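Local atomic coordinates of phosphotriesterase, putative (Deinococcus radiodurans, PDB entry 4J35), a protein that probably hydrolyses lactones at a site built around two divalent metal ions, and has been engineered toward hydrolysis of organophosphates. Residues Thr248-Leu251 / Gly252-Tyr255; Asp206-Asp210 / Pro211-Arg215; Arg125-Thr129 / Glu130-Gly134. The protein carries 7 engineered substitutions. All blocks are in the same frame, centred on the assembly; numbering follows the deposited sequence.

Contact 1 (Thr248-Leu251 / Gly252-Tyr255)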
ATOM      1  N   THR A 248     -18.829  -2.938  -8.014  1.00 40.68           N
ATOM      2  CA  THR A 248     -19.871  -2.334  -8.845  1.00 43.56           C
ATOM      3  C   THR A 248     -21.060  -1.941  -7.952  1.00 47.10           C
ATOM      4  O   THR A 248     -21.682  -0.908  -8.164  1.00 46.61           O
ATOM      5  CB  THR A 248     -20.312  -3.232 -10.022  1.00 49.27           C
ATOM      6  OG1 THR A 248     -20.715  -4.526  -9.555  1.00 61.36           O
ATOM      7  CG2 THR A 248     -19.154  -3.391 -10.986  1.00 41.01           C
ATOM      8  N   THR A 249     -21.351  -2.786  -6.971  1.00 44.81           N
ATOM      9  CA  THR A 249     -22.355  -2.499  -5.962  1.00 52.82           C
ATOM     10  C   THR A 249     -22.074  -1.183  -5.251  1.00 51.71           C
ATOM     11  O   THR A 249     -22.989  -0.363  -5.027  1.00 42.84           O
ATOM     12  CB  THR A 249     -22.370  -3.604  -4.914  1.00 52.94           C
ATOM     13  OG1 THR A 249     -22.743  -4.833  -5.538  1.00 48.75           O
ATOM     14  CG2 THR A 249     -23.337  -3.286  -3.772  1.00 55.04           C
ATOM     15  N   LEU A 250     -20.819  -0.990  -4.854  1.00 41.47           N
ATOM     16  CA  LEU A 250     -20.457   0.169  -4.027  1.00 39.25           C
ATOM     17  C   LEU A 250     -20.445   1.416  -4.892  1.00 42.51           C
ATOM     18  O   LEU A 250     -20.881   2.479  -4.489  1.00 38.36           O
ATOM     19  CB  LEU A 250     -19.100  -0.030  -3.351  1.00 33.54           C
ATOM     20  CG  LEU A 250     -19.022  -1.107  -2.274  1.00 33.38           C
ATOM     21  CD1 LEU A 250     -17.620  -1.282  -1.807  1.00 36.60           C
ATOM     22  CD2 LEU A 250     -19.876  -0.650  -1.043  1.00 36.59           C
ATOM     23  N   LEU A 251     -19.982   1.280  -6.128  1.00 34.13           N
ATOM     24  CA  LEU A 251     -20.033   2.389  -7.071  1.00 34.34           C
ATOM     25  C   LEU A 251     -21.463   2.874  -7.305  1.00 45.90           C
ATOM     26  O   LEU A 251     -21.703   4.075  -7.465  1.00 40.08           O
ATOM     27  CB  LEU A 251     -19.402   1.928  -8.416  1.00 38.00           C
ATOM     28  CG  LEU A 251     -17.877   1.804  -8.377  1.00 37.63           C
ATOM     29  CD1 LEU A 251     -17.313   0.999  -9.638  1.00 34.07           C
ATOM     30  CD2 LEU A 251     -17.272   3.189  -8.344  1.00 37.27           C
ATOM     31  N   GLY A 252     -22.381   1.911  -7.298  1.00 38.79           N
ATOM     32  CA  GLY A 252     -23.776   2.131  -7.577  1.00 42.23           C
ATOM     33  C   GLY A 252     -24.451   2.809  -6.388  1.00 46.67           C
ATOM     34  O   GLY A 252     -25.584   3.249  -6.497  1.00 45.40           O
ATOM     35  N   GLU A 253     -23.743   2.875  -5.272  1.00 37.38           N
ATOM     36  CA  GLU A 253     -24.243   3.493  -4.050  1.00 34.97           C
ATOM     37  C   GLU A 253     -23.513   4.815  -3.816  1.00 44.28           C
ATOM     38  O   GLU A 253     -23.578   5.373  -2.733  1.00 43.68           O
ATOM     39  CB  GLU A 253     -24.086   2.545  -2.870  1.00 40.50           C
ATOM     40  CG  GLU A 253     -24.905   1.238  -2.953  1.00 45.08           C
ATOM     41  CD  GLU A 253     -24.491   0.221  -1.905  1.00 49.56           C
ATOM     42  OE1 GLU A 253     -23.452   0.449  -1.250  1.00 52.41           O
ATOM     43  OE2 GLU A 253     -25.187  -0.807  -1.717  1.00 53.40           O
ATOM     44  N   GLY A 254     -22.842   5.313  -4.853  1.00 38.08           N
ATOM     45  CA  GLY A 254     -22.244   6.644  -4.877  1.00 40.23           C
ATOM     46  C   GLY A 254     -20.920   6.793  -4.152  1.00 41.53           C
ATOM     47  O   GLY A 254     -20.537   7.885  -3.717  1.00 40.74           O
ATOM     48  N   TYR A 255     -20.182   5.696  -4.035  1.00 42.11           N
ATOM     49  CA  TYR A 255     -18.982   5.682  -3.216  1.00 45.30           C
ATOM     50  C   TYR A 255     -17.693   5.915  -4.011  1.00 42.38           C
ATOM     51  O   TYR A 255     -16.594   5.696  -3.481  1.00 39.28           O
ATOM     52  CB  TYR A 255     -18.864   4.323  -2.543  1.00 41.60           C
ATOM     53  CG  TYR A 255     -19.705   4.125  -1.286  1.00 43.87           C
ATOM     54  CD1 TYR A 255     -19.592   4.964  -0.203  1.00 47.95           C
ATOM     55  CD2 TYR A 255     -20.564   3.043  -1.190  1.00 40.38           C
ATOM     56  CE1 TYR A 255     -20.342   4.734   0.954  1.00 45.78           C
ATOM     57  CE2 TYR A 255     -21.288   2.798  -0.075  1.00 48.44           C
ATOM     58  CZ  TYR A 255     -21.200   3.646   0.996  1.00 41.27           C
ATOM     59  OH  TYR A 255     -21.950   3.343   2.106  1.00 47.04           O
TER
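Thr248 joins the turn through its carbonyl, Thr248 O accepting Gly252 N at 3.0 Å, while its hydroxyl bonds back to Leu244 and Ser245. At Thr249 a methyl does the touching. OG1 lies beside the backbone N (chi1 -63°) and is tied to Ser245 O, which leaves CG2 to run alongside the Glu253 side chain, with Thr249 CG2 3.7 Å from Glu253 OE2. Next comes Leu250, whose carbonyl takes two donors: Glu253 N approaches Leu250 O at 3.0 Å from above the carbonyl plane, and Tyr255 N adds a weak bond of 3.3 Å to the same Leu250 O. That oxygen also lies at the edge of the Tyr255 ring, and Leu250 CD2 comes obliquely, off the ring plane, 3.8 Å from Tyr255 CD2. An alanine in place of Tyr255 is likely to open a gap beside Leu250 CD2. Leu251 O accepts Gly254 N at 3.1 Å and so closes a type I turn, and the leucine side chain heads away to Leu259. The chemistry divides the work: backbone bonds turn the chain at the end of helix 240-251, leucine and tyrosine carbons pack together, and the Glu253 carboxylate pairs with Arg215 of helix 211-218.

Contact 2 (Asp206-Asp210 / Pro211-Arg215)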
ATOM      1  N   ASP A 206     -10.515  -5.621  -0.513  1.00 31.73           N
ATOM      2  CA  ASP A 206     -11.044  -6.576  -1.451  1.00 37.38           C
ATOM      3  C   ASP A 206     -10.980  -7.989  -0.907  1.00 41.83           C
ATOM      4  O   ASP A 206     -11.540  -8.911  -1.485  1.00 45.11           O
ATOM      5  CB  ASP A 206     -10.295  -6.473  -2.780  1.00 36.95           C
ATOM      6  CG  ASP A 206      -8.792  -6.451  -2.629  1.00 42.08           C
ATOM      7  OD1 ASP A 206      -8.265  -6.062  -1.572  1.00 35.04           O
ATOM      8  OD2 ASP A 206      -8.101  -6.830  -3.606  1.00 37.43           O
ATOM      9  N   GLY A 207     -10.276  -8.169   0.195  1.00 40.78           N
ATOM     10  CA  GLY A 207     -10.175  -9.474   0.823  1.00 39.48           C
ATOM     11  C   GLY A 207     -11.474  -9.963   1.448  1.00 49.46           C
ATOM     12  O   GLY A 207     -11.555 -11.107   1.888  1.00 43.58           O
ATOM     13  N   ASN A 208     -12.484  -9.101   1.507  1.00 49.95           N
ATOM     14  CA  ASN A 208     -13.776  -9.494   2.048  1.00 46.24           C
ATOM     15  C   ASN A 208     -14.842  -9.284   0.972  1.00 36.31           C
ATOM     16  O   ASN A 208     -14.845  -8.265   0.275  1.00 42.65           O
ATOM     17  CB  ASN A 208     -14.056  -8.712   3.336  1.00 38.87           C
ATOM     18  CG  ASN A 208     -15.277  -9.231   4.091  1.00 49.63           C
ATOM     19  OD1 ASN A 208     -16.338  -9.441   3.508  1.00 48.15           O
ATOM     20  ND2 ASN A 208     -15.130  -9.418   5.403  1.00 43.76           N
ATOM     21  N   THR A 209     -15.718 -10.267   0.794  1.00 44.72           N
ATOM     22  CA  THR A 209     -16.722 -10.209  -0.275  1.00 47.89           C
ATOM     23  C   THR A 209     -18.127  -9.827   0.211  1.00 54.09           C
ATOM     24  O   THR A 209     -19.093  -9.922  -0.548  1.00 55.89           O
ATOM     25  CB  THR A 209     -16.852 -11.550  -1.024  1.00 48.73           C
ATOM     26  OG1 THR A 209     -17.141 -12.596  -0.087  1.00 56.39           O
ATOM     27  CG2 THR A 209     -15.563 -11.889  -1.780  1.00 53.15           C
ATOM     28  N   ASP A 210     -18.248  -9.405   1.463  1.00 49.52           N
ATOM     29  CA  ASP A 210     -19.539  -8.919   1.979  1.00 49.87           C
ATOM     30  C   ASP A 210     -19.541  -7.409   1.957  1.00 41.80           C
ATOM     31  O   ASP A 210     -18.827  -6.784   2.736  1.00 42.96           O
ATOM     32  CB  ASP A 210     -19.766  -9.411   3.406  1.00 45.02           C
ATOM     33  CG  ASP A 210     -21.169  -9.093   3.941  1.00 56.46           C
ATOM     34  OD1 ASP A 210     -21.814  -8.120   3.488  1.00 61.84           O
ATOM     35  OD2 ASP A 210     -21.615  -9.831   4.840  1.00 57.27           O
ATOM     36  N   PRO A 211     -20.357  -6.808   1.073  1.00 50.54           N
ATOM     37  CA  PRO A 211     -20.470  -5.355   0.901  1.00 45.37           C
ATOM     38  C   PRO A 211     -20.806  -4.631   2.212  1.00 42.38           C
ATOM     39  O   PRO A 211     -20.492  -3.440   2.376  1.00 43.59           O
ATOM     40  CB  PRO A 211     -21.635  -5.215  -0.091  1.00 46.53           C
ATOM     41  CG  PRO A 211     -21.739  -6.512  -0.751  1.00 60.68           C
ATOM     42  CD  PRO A 211     -21.335  -7.526   0.240  1.00 54.53           C
ATOM     43  N   ALA A 212     -21.443  -5.330   3.145  1.00 40.24           N
ATOM     44  CA  ALA A 212     -21.840  -4.685   4.409  1.00 49.68           C
ATOM     45  C   ALA A 212     -20.595  -4.348   5.224  1.00 54.89           C
ATOM     46  O   ALA A 212     -20.581  -3.377   5.973  1.00 47.70           O
ATOM     47  CB  ALA A 212     -22.773  -5.573   5.216  1.00 46.85           C
ATOM     48  N   TYR A 213     -19.547  -5.149   5.052  1.00 56.68           N
ATOM     49  CA  TYR A 213     -18.272  -4.938   5.741  1.00 50.07           C
ATOM     50  C   TYR A 213     -17.613  -3.670   5.209  1.00 49.35           C
ATOM     51  O   TYR A 213     -17.101  -2.862   5.969  1.00 43.39           O
ATOM     52  CB  TYR A 213     -17.398  -6.169   5.525  1.00 52.15           C
ATOM     53  CG  TYR A 213     -15.950  -6.067   5.952  1.00 46.49           C
ATOM     54  CD1 TYR A 213     -15.574  -6.241   7.283  1.00 49.40           C
ATOM     55  CD2 TYR A 213     -14.958  -5.836   5.017  1.00 49.14           C
ATOM     56  CE1 TYR A 213     -14.240  -6.175   7.661  1.00 48.51           C
ATOM     57  CE2 TYR A 213     -13.619  -5.778   5.381  1.00 46.38           C
ATOM     58  CZ  TYR A 213     -13.269  -5.940   6.700  1.00 50.63           C
ATOM     59  OH  TYR A 213     -11.935  -5.882   7.039  1.00 43.03           O
ATOM     60  N   HIS A 214     -17.648  -3.488   3.888  1.00 44.74           N
ATOM     61  CA  HIS A 214     -17.149  -2.261   3.272  1.00 36.32           C
ATOM     62  C   HIS A 214     -17.959  -1.031   3.683  1.00 37.92           C
ATOM     63  O   HIS A 214     -17.415   0.033   3.950  1.00 38.79           O
ATOM     64  CB  HIS A 214     -17.174  -2.390   1.751  1.00 36.71           C
ATOM     65  CG  HIS A 214     -16.433  -3.584   1.256  1.00 38.96           C
ATOM     66  ND1 HIS A 214     -16.945  -4.858   1.348  1.00 45.78           N
ATOM     67  CD2 HIS A 214     -15.199  -3.710   0.712  1.00 40.10           C
ATOM     68  CE1 HIS A 214     -16.062  -5.719   0.879  1.00 48.65           C
ATOM     69  NE2 HIS A 214     -14.992  -5.049   0.498  1.00 39.38           N
ATOM     70  N   ARG A 215     -19.271  -1.153   3.660  1.00 40.51           N
ATOM     71  CA  ARG A 215     -20.120   0.001   3.977  1.00 45.26           C
ATOM     72  C   ARG A 215     -19.864   0.459   5.409  1.00 42.18           C
ATOM     73  O   ARG A 215     -19.776   1.648   5.716  1.00 43.72           O
ATOM     74  CB  ARG A 215     -21.572  -0.380   3.785  1.00 39.26           C
ATOM     75  CG  ARG A 215     -21.958  -0.440   2.308  1.00 37.28           C
ATOM     76  CD  ARG A 215     -23.430  -0.583   2.115  1.00 48.85           C
ATOM     77  NE  ARG A 215     -23.843  -1.959   2.275  1.00 53.04           N
ATOM     78  CZ  ARG A 215     -24.276  -2.741   1.299  1.00 40.02           C
ATOM     79  NH1 ARG A 215     -24.371  -2.303   0.046  1.00 51.54           N
ATOM     80  NH2 ARG A 215     -24.600  -3.994   1.595  1.00 46.37           N
TER
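Asp210 O is gripped from opposite faces of its carbonyl plane: Tyr213 N donates to Asp210 O at 2.9 Å, and His214 ND1 reaches Asp210 O at 3.0 Å with the oxygen close to the imidazole plane. The carboxylate of the same residue caps the helix. Asp210 CG stands anti to the backbone N (chi1 -173°), which swings OD1 over the first turn, where Ala212 N meets Asp210 OD1 on its anti side at 2.8 Å. One step earlier, Asp210 N gives a nearly straight bond (165°) to Asn208 OD1, 2.8 Å long and in the amide carbonyl plane. The same amide lies flat over one face of the Tyr213 ring, the planes only 12° apart, with Asn208 ND2 3.5 Å from Tyr213 CG. Bonds from Asn208 ND2 to Gly180 O and from Tyr213 OH to Gly183 N fix both members of this stack. His214 NE2 is bonded to Met205 O; with a carbonyl at each ring nitrogen, the imidazole would be expected to favour its doubly protonated form. Its ring also meets that of Phe226. Aspartate is a classic N-cap residue; here an Asx turn at Asn208 precedes it in the strand-to-helix loop of a TIM barrel, with the Tyr213 side chain about 8 Å from that of the metal ligand His204.

Contact 3 (Arg125-Thr129 / Glu130-Gly134)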
ATOM      1  N   ARG A 125       7.924  10.397  12.530  1.00 36.32           N
ATOM      2  CA  ARG A 125       7.929  11.835  12.323  1.00 38.25           C
ATOM      3  C   ARG A 125       9.183  12.221  11.562  1.00 42.81           C
ATOM      4  O   ARG A 125       9.126  13.015  10.629  1.00 41.35           O
ATOM      5  CB  ARG A 125       7.886  12.591  13.654  1.00 41.79           C
ATOM      6  CG  ARG A 125       7.812  14.118  13.446  1.00 50.30           C
ATOM      7  CD  ARG A 125       8.001  14.904  14.722  1.00 56.50           C
ATOM      8  NE  ARG A 125       9.221  14.532  15.442  1.00 65.11           N
ATOM      9  CZ  ARG A 125      10.453  14.892  15.084  1.00 71.00           C
ATOM     10  NH1 ARG A 125      10.653  15.633  13.996  1.00 73.34           N
ATOM     11  NH2 ARG A 125      11.501  14.501  15.810  1.00 81.97           N
ATOM     12  N   THR A 126      10.314  11.639  11.962  1.00 43.87           N
ATOM     13  CA  THR A 126      11.606  11.968  11.366  1.00 40.79           C
ATOM     14  C   THR A 126      11.642  11.538   9.902  1.00 45.57           C
ATOM     15  O   THR A 126      12.154  12.253   9.023  1.00 42.18           O
ATOM     16  CB  THR A 126      12.768  11.278  12.113  1.00 38.72           C
ATOM     17  OG1 THR A 126      12.825  11.758  13.464  1.00 41.62           O
ATOM     18  CG2 THR A 126      14.107  11.529  11.410  1.00 44.41           C
ATOM     19  N   GLU A 127      11.095  10.363   9.618  1.00 42.69           N
ATOM     20  CA  GLU A 127      11.173   9.867   8.247  1.00 35.90           C
ATOM     21  C   GLU A 127      10.216  10.633   7.311  1.00 38.85           C
ATOM     22  O   GLU A 127      10.488  10.771   6.122  1.00 40.52           O
ATOM     23  CB  GLU A 127      10.976   8.340   8.209  1.00 35.56           C
ATOM     24  CG  GLU A 127      12.113   7.584   8.893  1.00 33.59           C
ATOM     25  CD  GLU A 127      12.046   6.061   8.714  1.00 40.07           C
ATOM     26  OE1 GLU A 127      10.930   5.519   8.545  1.00 34.91           O
ATOM     27  OE2 GLU A 127      13.124   5.427   8.729  1.00 35.42           O
ATOM     28  N   VAL A 128       9.118  11.149   7.849  1.00 35.38           N
ATOM     29  CA  VAL A 128       8.162  11.949   7.075  1.00 35.03           C
ATOM     30  C   VAL A 128       8.664  13.396   6.874  1.00 42.88           C
ATOM     31  O   VAL A 128       8.453  14.001   5.808  1.00 44.62           O
ATOM     32  CB  VAL A 128       6.783  12.028   7.825  1.00 45.06           C
ATOM     33  CG1 VAL A 128       5.935  13.209   7.346  1.00 48.06           C
ATOM     34  CG2 VAL A 128       6.015  10.718   7.683  1.00 38.71           C
ATOM     35  N   THR A 129       9.272  13.972   7.912  1.00 42.08           N
ATOM     36  CA  THR A 129       9.615  15.397   7.884  1.00 52.70           C
ATOM     37  C   THR A 129      11.063  15.655   7.457  1.00 46.53           C
ATOM     38  O   THR A 129      11.321  16.666   6.806  1.00 44.19           O
ATOM     39  CB  THR A 129       9.326  16.113   9.235  1.00 41.84           C
ATOM     40  OG1 THR A 129      10.259  15.681  10.225  1.00 50.51           O
ATOM     41  CG2 THR A 129       7.915  15.843   9.712  1.00 48.00           C
ATOM     42  N   GLU A 130      11.980  14.728   7.758  1.00 44.13           N
ATOM     43  CA  GLU A 130      13.421  14.954   7.529  1.00 45.19           C
ATOM     44  C   GLU A 130      14.065  14.003   6.546  1.00 52.38           C
ATOM     45  O   GLU A 130      14.771  14.424   5.632  1.00 47.79           O
ATOM     46  CB  GLU A 130      14.218  14.805   8.820  1.00 48.58           C
ATOM     47  CG  GLU A 130      13.892  15.805   9.890  1.00 58.80           C
ATOM     48  CD  GLU A 130      14.735  15.563  11.135  1.00 69.34           C
ATOM     49  OE1 GLU A 130      15.924  15.171  10.985  1.00 71.13           O
ATOM     50  OE2 GLU A 130      14.202  15.741  12.255  1.00 79.94           O
ATOM     51  N   GLY A 131      13.895  12.708   6.771  1.00 43.91           N
ATOM     52  CA  GLY A 131      14.395  11.756   5.805  1.00 42.53           C
ATOM     53  C   GLY A 131      14.685  10.395   6.397  1.00 40.48           C
ATOM     54  O   GLY A 131      14.645  10.192   7.610  1.00 43.25           O
ATOM     55  N   ILE A 132      14.979   9.459   5.510  1.00 40.45           N
ATOM     56  CA  ILE A 132      15.179   8.082   5.900  1.00 35.24           C
ATOM     57  C   ILE A 132      16.653   7.722   5.837  1.00 38.44           C
ATOM     58  O   ILE A 132      17.304   7.918   4.816  1.00 42.66           O
ATOM     59  CB  ILE A 132      14.390   7.141   4.975  1.00 38.31           C
ATOM     60  CG1 ILE A 132      12.895   7.470   5.076  1.00 36.93           C
ATOM     61  CG2 ILE A 132      14.702   5.695   5.329  1.00 36.80           C
ATOM     62  CD1 ILE A 132      12.059   7.007   3.926  1.00 37.03           C
ATOM     63  N   ALA A 133      17.167   7.207   6.948  1.00 44.33           N
ATOM     64  CA  ALA A 133      18.502   6.615   6.999  1.00 48.96           C
ATOM     65  C   ALA A 133      19.578   7.585   6.543  1.00 51.84           C
ATOM     66  O   ALA A 133      20.553   7.184   5.916  1.00 50.84           O
ATOM     67  CB  ALA A 133      18.550   5.320   6.163  1.00 50.67           C
ATOM     68  N   GLY A 134      19.384   8.860   6.851  1.00 59.23           N
ATOM     69  CA  GLY A 134      20.371   9.885   6.571  1.00 57.43           C
ATOM     70  C   GLY A 134      20.433  10.371   5.136  1.00 59.27           C
ATOM     71  O   GLY A 134      21.303  11.168   4.799  1.00 74.34           O
TER
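Thr126 O takes two backbone donors as helix 116-129 gives way to loop, Glu130 N at 2.8 Å and Gly131 N at 2.9 Å, so an ordinary helical bond is joined by one that spans five residues. Gly131 leaves the helix with a phi of 155° and a nearly extended psi, a conformation in which a side chain would collide with the preceding carbonyl. The new direction sends Gly131 O back over the helix, where the CA-H of Glu127 points at it almost in line, Glu127 CA lying 3.5 Å from Gly131 O. Beyond it, Ile132 crosses the Glu127 side chain at about a right angle. Ile132 CG1 rests 3.8 Å from Glu127 CB, against the aliphatic part of the glutamate, while Glu127 OE1 is held by Arg74, Thr94 and Asn70. Ile132 also packs on Arg74 and Cys92, so the loop and the helix share neighbours. On another side of the turn, the bend in Arg125 at chi3 (53°) brings its guanidinium toward Glu130, but Arg125 NH1 stays 4.0 Å from Glu130 OE2, a long salt bridge; the arginine has a further carboxylate partner in Glu122 at NH2. The Thr126 methyl lies by the Glu130 carboxylate, with Thr126 CG2 4.1 Å from Glu130 CD. Thr129 turns its hydroxyl back along the helix (chi1 71°), and Thr129 OG1 donates to Arg125 O at 2.9 Å, beside the usual bond from Thr129 N. Glycine often ends a helix by taking a positive phi; Gly131 does so in an extended rather than left-handed helical conformation, at the end of a peripheral helix of the TIM-barrel fold, ahead of the segment leading to Lys143, a ligand of both metals.

Overall arrangement
From the N terminus the order is contact 3, contact 2, contact 1, each complete before the next begins; none nests in or crosses another. Contact 3 turns the chain out of helix 116-129, contact 2 leads it from strand 200-202 into helix 211-218, and contact 1 releases it from helix 240-251 toward strand 259-261. Contacts 1 and 2 are neighbours, their centres about 12 Å apart, and join two neighbouring helices of the layer around the barrel, through the Glu253-Arg215 salt bridge and Leu250 packing on His214. Contact 3 lies on the opposite side of the chain's centre, its nearest atoms about 24 Å from those of contact 2. The principle recurs: helix ends are set locally.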